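Side-chain contact in CbsA (Xanthomonas oryzae pv. oryzae, PDB 5XYH), which probably hydrolyses cellulose as an exoglucanase of glycosyl hydrolase family 6, releasing cellobiose, in the bacterium that causes blight in rice: residues L200-R203 / S204-T207. Residues are numbered along the deposited sequence; the frame is centred on the assembly and turned at random.
Sequences LAWR and SNMT
Ser204 follows Arg203 through the two corners of a type II' beta turn, which Arg203 enters with positive phi (44°). The turn closes at Asn205, whose N donates to Trp202 O at 2.9 Å with an angle of 158° at the hydrogen. The Asn205 side chain folds back over the same carbonyl, its CB 3.2 Å from Trp202 O, and its amide ND2 comes to the edge of the Trp202 indole, near the ring plane. That amide is held by a hydrogen bond to Trp199 O, just upstream, while Arg203 CG covers one indole face, 3.6 Å above the ring.

At Met206 the backbone N makes a weak bond to Arg203 O at 3.5 Å, and CA lies 3.3 Å from Leu200 O in a CA-H...O contact. With CG anti to the backbone N (chi1 175°), the chain then bends twice to bring CE within 3.6 Å of Ala201 CB. Thr207 joins through a water: this donates to Arg203 O and accepts from Thr207 N at 2.9 Å, linking the beta turn to the backbone of Thr207 in helix 206-218.

The turn lies near the protein surface, although Leu200 is buried, where the loop after strand 188-193 turns into helix 206-218. Ala201 and Met206 both rest on Val277 of helix 271-284, whereas Leu200 and Asn205 pack on Val154 of helix 150-155.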
loop_
_atom_site.group_PDB
_atom_site.type_symbol
_atom_site.label_atom_id
_atom_site.label_comp_id
_atom_site.label_asym_id
_atom_site.label_seq_id
_atom_site.Cartn_x
_atom_site.Cartn_y
_atom_site.Cartn_z
ATOM N N LEU A 200 1.403 7.761 -13.048
ATOM C CA LEU A 200 0.628 8.958 -12.726
ATOM C C LEU A 200 1.382 10.240 -13.051
ATOM O O LEU A 200 0.757 11.273 -13.321
ATOM C CB LEU A 200 0.259 8.961 -11.247
ATOM C CG LEU A 200 -1.006 8.244 -10.835
ATOM C CD1 LEU A 200 -1.266 8.572 -9.351
ATOM C CD2 LEU A 200 -2.133 8.716 -11.730
ATOM N N ALA A 201 2.712 10.203 -12.999
ATOM C CA ALA A 201 3.539 11.381 -13.232
ATOM C C ALA A 201 4.008 11.509 -14.682
ATOM O O ALA A 201 4.703 12.477 -15.023
ATOM C CB ALA A 201 4.749 11.352 -12.285
ATOM N N TRP A 202 3.626 10.579 -15.545
ATOM C CA TRP A 202 4.210 10.462 -16.869
ATOM C C TRP A 202 3.456 11.335 -17.869
ATOM O O TRP A 202 2.234 11.210 -18.019
ATOM C CB TRP A 202 4.182 8.999 -17.299
ATOM C CG TRP A 202 5.012 8.649 -18.478
ATOM C CD1 TRP A 202 6.369 8.456 -18.512
ATOM C CD2 TRP A 202 4.537 8.396 -19.807
ATOM N NE1 TRP A 202 6.763 8.111 -19.787
ATOM C CE2 TRP A 202 5.657 8.070 -20.599
ATOM C CE3 TRP A 202 3.274 8.428 -20.405
ATOM C CZ2 TRP A 202 5.549 7.772 -21.956
ATOM C CZ3 TRP A 202 3.172 8.135 -21.757
ATOM C CH2 TRP A 202 4.300 7.806 -22.512
ATOM N N ARG A 203 4.201 12.201 -18.559
ATOM C CA ARG A 203 3.702 13.041 -19.645
ATOM C C ARG A 203 2.365 13.695 -19.323
ATOM O O ARG A 203 2.268 14.482 -18.376
ATOM C CB ARG A 203 3.601 12.223 -20.929
ATOM C CG ARG A 203 4.949 11.686 -21.385
ATOM C CD ARG A 203 4.865 11.148 -22.795
ATOM N NE ARG A 203 4.704 12.241 -23.741
ATOM C CZ ARG A 203 5.719 12.832 -24.360
ATOM N NH1 ARG A 203 6.965 12.414 -24.144
ATOM N NH2 ARG A 203 5.479 13.833 -25.200
ATOM N N SER A 204 1.329 13.391 -20.104
ATOM C CA SER A 204 0.071 14.109 -19.947
ATOM C C SER A 204 -0.761 13.594 -18.780
ATOM O O SER A 204 -1.899 14.052 -18.599
ATOM C CB SER A 204 -0.749 14.042 -21.237
ATOM O OG SER A 204 -1.204 12.732 -21.458
ATOM N N ASN A 205 -0.226 12.653 -17.993
ATOM C CA ASN A 205 -0.942 12.153 -16.825
ATOM C C ASN A 205 -0.733 13.039 -15.605
ATOM O O ASN A 205 -1.579 13.053 -14.708
ATOM C CB ASN A 205 -0.502 10.722 -16.492
ATOM C CG ASN A 205 -0.951 9.707 -17.527
ATOM O OD1 ASN A 205 -1.961 9.900 -18.212
ATOM N ND2 ASN A 205 -0.207 8.602 -17.635
ATOM N N MET A 206 0.379 13.768 -15.540
ATOM C CA MET A 206 0.719 14.466 -14.303
ATOM C C MET A 206 -0.320 15.541 -13.971
ATOM O O MET A 206 -0.848 15.585 -12.854
ATOM C CB MET A 206 2.126 15.056 -14.416
ATOM C CG MET A 206 2.567 15.911 -13.223
ATOM S SD MET A 206 2.808 14.937 -11.713
ATOM C CE MET A 206 4.600 14.868 -11.635
ATOM N N THR A 207 -0.644 16.407 -14.937
ATOM C CA THR A 207 -1.616 17.468 -14.670
ATOM C C THR A 207 -2.968 16.944 -14.205
ATOM O O THR A 207 -3.453 17.411 -13.156
ATOM C CB THR A 207 -1.759 18.368 -15.902
ATOM O OG1 THR A 207 -0.573 19.168 -16.030
ATOM C CG2 THR A 207 -2.989 19.268 -15.777
HETATM O O HOH W 1 0.660 16.468 -17.561
#